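PDB 1UPS: GlcNAc-alpha-1,4-Gal-releasing endo-beta-galactosidase from Clostridium perfringens, which probably hydrolyses O-glycosidic bonds as an endo-beta-galactosidase of glycoside hydrolase family 16, releasing GlcNAc-alpha-1,4-Gal, and binds a calcium ion. Local coordinates for residues E132-L137 against A270-R275. Numbering follows the deposited sequence.
Sequences EIRAKL and AIDYMR. With CA (calcium ion), chain C.
R134 and D272 form a salt bridge beside the calcium ion, R134 NH1 lying 2.8 Å from D272 OD1. The guanidinium edge reaches this oxygen from above the carboxylate plane, the two flat groups being turned 70° apart. The other oxygen, D272 OD2, binds calcium at 2.4 Å, so the carboxylate is gripped from both branches and its negative charge is probably shared between arginine and metal. D272 O also binds the ion; E37 O, G72 O and two waters supply further ligands.

R134 CB lies over one face of the Y273 ring, toward its CE2-CZ rim, in a CH-pi contact 3.9 Å from the centroid, and the extended chain continues past that rim to D272. The guanidinium of R275 covers the opposite face and is itself salt-bridged to E37. With CG between its backbone N and carbonyl carbon (chi1 64°), Y273 leans toward strand 129-136, and its OH donates to E132 OE1 at 2.7 Å, meeting the lone pair of that oxygen that points away from OE2 (anti). N23 ND2 also bonds to that carboxylate oxygen. On the other face of the sheet, I133 CG2 meets M274 CB at 3.9 Å, while I271 lies near I133 and A135.

The antiparallel backbone ladder is regular at both ends, at E132-R275 and K136-A270, and is disturbed only opposite R134. There D272 and Y273 together face one residue, between the pairs I133-M274 and A135-I271. D272 N bonds to R134 O at 2.8 Å; the bond from R134 N to Y273 O is long. D272 has a helical backbone conformation, and its carbonyl can turn to the metal instead of across the ladder. This is a classic beta bulge, here building part of a calcium site into a strand of the GH16 beta-sandwich, a concanavalin-like jelly roll.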
ATOM      1  N   GLU A 132       8.793   6.678  -3.127  1.00  9.39           N
ATOM      2  CA  GLU A 132       9.471   5.554  -3.777  1.00  9.51           C
ATOM      3  C   GLU A 132      10.792   5.233  -3.110  1.00  9.81           C
ATOM      4  O   GLU A 132      11.539   6.154  -2.738  1.00 11.40           O
ATOM      5  CB  GLU A 132       9.702   5.900  -5.261  1.00  9.76           C
ATOM      6  CG  GLU A 132      10.417   4.830  -6.090  1.00  9.44           C
ATOM      7  CD  GLU A 132      10.476   5.215  -7.566  1.00 10.51           C
ATOM      8  OE1 GLU A 132      11.606   5.330  -8.120  1.00  9.93           O
ATOM      9  OE2 GLU A 132       9.395   5.413  -8.182  1.00 11.29           O
ATOM     10  N   ILE A 133      11.081   3.941  -2.936  1.00  9.41           N
ATOM     11  CA  ILE A 133      12.440   3.518  -2.609  1.00  9.30           C
ATOM     12  C   ILE A 133      12.902   2.470  -3.612  1.00  9.91           C
ATOM     13  O   ILE A 133      12.080   1.820  -4.289  1.00 10.64           O
ATOM     14  CB  ILE A 133      12.571   2.974  -1.158  1.00  9.24           C
ATOM     15  CG1 ILE A 133      11.859   1.601  -1.007  1.00 10.07           C
ATOM     16  CG2 ILE A 133      12.111   4.061  -0.135  1.00  9.95           C
ATOM     17  CD1 ILE A 133      12.103   0.879   0.394  1.00 10.70           C
ATOM     18  N   ARG A 134      14.219   2.313  -3.706  1.00 10.17           N
ATOM     19  CA  ARG A 134      14.789   1.213  -4.452  1.00 10.10           C
ATOM     20  C   ARG A 134      15.633   0.465  -3.436  1.00 10.73           C
ATOM     21  O   ARG A 134      16.474   1.064  -2.771  1.00 11.15           O
ATOM     22  CB  ARG A 134      15.645   1.743  -5.611  1.00 10.21           C
ATOM     23  CG  ARG A 134      16.328   0.658  -6.428  1.00 10.84           C
ATOM     24  CD  ARG A 134      16.872   1.216  -7.766  1.00  9.78           C
ATOM     25  NE  ARG A 134      17.487   0.201  -8.619  1.00 12.60           N
ATOM     26  CZ  ARG A 134      18.784  -0.115  -8.611  1.00 15.32           C
ATOM     27  NH1 ARG A 134      19.612   0.485  -7.769  1.00 14.39           N
ATOM     28  NH2 ARG A 134      19.265  -1.038  -9.455  1.00 13.22           N
ATOM     29  N   ALA A 135      15.366  -0.828  -3.261  1.00 10.45           N
ATOM     30  CA  ALA A 135      15.937  -1.544  -2.126  1.00 10.33           C
ATOM     31  C   ALA A 135      16.205  -2.999  -2.462  1.00 10.68           C
ATOM     32  O   ALA A 135      15.530  -3.570  -3.314  1.00 10.95           O
ATOM     33  CB  ALA A 135      14.961  -1.449  -0.887  1.00 10.55           C
ATOM     34  N   LYS A 136      17.183  -3.588  -1.768  1.00 10.82           N
ATOM     35  CA  LYS A 136      17.488  -5.011  -1.824  1.00 10.52           C
ATOM     36  C   LYS A 136      17.321  -5.535  -0.394  1.00 10.72           C
ATOM     37  O   LYS A 136      17.960  -5.026   0.543  1.00  9.79           O
ATOM     38  CB  LYS A 136      18.917  -5.230  -2.321  1.00 11.29           C
ATOM     39  CG  LYS A 136      19.379  -6.686  -2.238  1.00 12.34           C
ATOM     40  CD  LYS A 136      20.576  -6.981  -3.122  1.00 16.87           C
ATOM     41  CE  LYS A 136      21.851  -6.279  -2.717  1.00 22.89           C
ATOM     42  NZ  LYS A 136      22.877  -6.495  -3.830  1.00 26.63           N
ATOM     43  N   LEU A 137      16.453  -6.537  -0.235  1.00  9.82           N
ATOM     44  CA  LEU A 137      16.027  -6.982   1.098  1.00 10.46           C
ATOM     45  C   LEU A 137      17.018  -7.965   1.721  1.00 11.04           C
ATOM     46  O   LEU A 137      17.903  -8.495   1.032  1.00 10.68           O
ATOM     47  CB  LEU A 137      14.640  -7.623   1.029  1.00 10.88           C
ATOM     48  CG  LEU A 137      13.523  -6.800   0.354  1.00 13.29           C
ATOM     49  CD1 LEU A 137      12.175  -7.458   0.585  1.00 14.16           C
ATOM     50  CD2 LEU A 137      13.484  -5.379   0.841  1.00 13.63           C
ATOM     51  N   ALA A 270      19.534  -3.068   2.206  1.00 11.08           N
ATOM     52  CA  ALA A 270      20.194  -1.966   1.522  1.00 10.88           C
ATOM     53  C   ALA A 270      19.174  -1.101   0.806  1.00 10.60           C
ATOM     54  O   ALA A 270      18.346  -1.620   0.053  1.00 10.44           O
ATOM     55  CB  ALA A 270      21.243  -2.497   0.514  1.00 10.75           C
ATOM     56  N   ILE A 271      19.216   0.205   1.064  1.00 10.24           N
ATOM     57  CA  ILE A 271      18.312   1.140   0.387  1.00 10.94           C
ATOM     58  C   ILE A 271      19.118   2.105  -0.485  1.00 10.73           C
ATOM     59  O   ILE A 271      19.904   2.894   0.028  1.00 10.43           O
ATOM     60  CB  ILE A 271      17.465   1.924   1.410  1.00 11.67           C
ATOM     61  CG1 ILE A 271      16.765   0.958   2.384  1.00 13.26           C
ATOM     62  CG2 ILE A 271      16.415   2.797   0.699  1.00 10.84           C
ATOM     63  CD1 ILE A 271      16.777   1.453   3.808  1.00 18.89           C
ATOM     64  N   ASP A 272      18.878   2.061  -1.797  1.00 10.85           N
ATOM     65  CA  ASP A 272      19.630   2.872  -2.762  1.00 11.01           C
ATOM     66  C   ASP A 272      19.224   4.343  -2.695  1.00 11.20           C
ATOM     67  O   ASP A 272      20.080   5.244  -2.736  1.00 10.18           O
ATOM     68  CB  ASP A 272      19.435   2.292  -4.175  1.00 10.90           C
ATOM     69  CG  ASP A 272      20.162   3.082  -5.254  1.00 13.48           C
ATOM     70  OD1 ASP A 272      19.715   2.980  -6.422  1.00 10.81           O
ATOM     71  OD2 ASP A 272      21.166   3.798  -5.027  1.00 13.35           O
ATOM     72  N   TYR A 273      17.921   4.598  -2.592  1.00 10.82           N
ATOM     73  CA  TYR A 273      17.405   5.957  -2.516  1.00 10.92           C
ATOM     74  C   TYR A 273      15.983   5.958  -1.993  1.00 10.70           C
ATOM     75  O   TYR A 273      15.302   4.921  -2.025  1.00 11.04           O
ATOM     76  CB  TYR A 273      17.433   6.679  -3.885  1.00 11.11           C
ATOM     77  CG  TYR A 273      16.548   6.087  -4.993  1.00 11.34           C
ATOM     78  CD1 TYR A 273      15.153   6.283  -5.000  1.00 11.66           C
ATOM     79  CD2 TYR A 273      17.123   5.415  -6.083  1.00 11.27           C
ATOM     80  CE1 TYR A 273      14.354   5.753  -6.010  1.00 10.57           C
ATOM     81  CE2 TYR A 273      16.327   4.901  -7.116  1.00  9.63           C
ATOM     82  CZ  TYR A 273      14.961   5.080  -7.078  1.00 11.60           C
ATOM     83  OH  TYR A 273      14.196   4.568  -8.096  1.00 10.96           O
ATOM     84  N   MET A 274      15.557   7.123  -1.510  1.00 11.16           N
ATOM     85  CA  MET A 274      14.152   7.428  -1.243  1.00 11.33           C
ATOM     86  C   MET A 274      13.831   8.753  -1.930  1.00 11.81           C
ATOM     87  O   MET A 274      14.579   9.722  -1.797  1.00 12.66           O
ATOM     88  CB  MET A 274      13.884   7.559   0.264  1.00 11.36           C
ATOM     89  CG  MET A 274      12.437   7.984   0.580  1.00 11.98           C
ATOM     90  SD  MET A 274      12.193   8.229   2.359  1.00 15.01           S
ATOM     91  CE  MET A 274      10.744   9.286   2.360  1.00 13.57           C
ATOM     92  N   ARG A 275      12.727   8.789  -2.670  1.00 11.94           N
ATOM     93  CA  ARG A 275      12.308   9.998  -3.371  1.00 11.35           C
ATOM     94  C   ARG A 275      10.818  10.194  -3.165  1.00 11.48           C
ATOM     95  O   ARG A 275      10.048   9.223  -3.112  1.00 12.04           O
ATOM     96  CB  ARG A 275      12.617   9.881  -4.875  1.00 11.50           C
ATOM     97  CG  ARG A 275      14.122   9.799  -5.185  1.00 11.28           C
ATOM     98  CD  ARG A 275      14.453   9.646  -6.672  1.00 12.26           C
ATOM     99  NE  ARG A 275      15.850   9.263  -6.869  1.00 12.78           N
ATOM    100  CZ  ARG A 275      16.302   8.575  -7.916  1.00 13.42           C
ATOM    101  NH1 ARG A 275      15.474   8.205  -8.897  1.00 12.88           N
ATOM    102  NH2 ARG A 275      17.599   8.269  -7.999  1.00 10.59           N
TER
HETATM  103 CA    CA C 501      22.091   5.690  -3.918  1.00 18.81          CA
HETATM  104  O   HOH W   1      23.530   5.008  -5.826  1.00 22.04           O
HETATM  105  O   HOH W   2      20.991   6.874  -5.665  1.00 19.85           O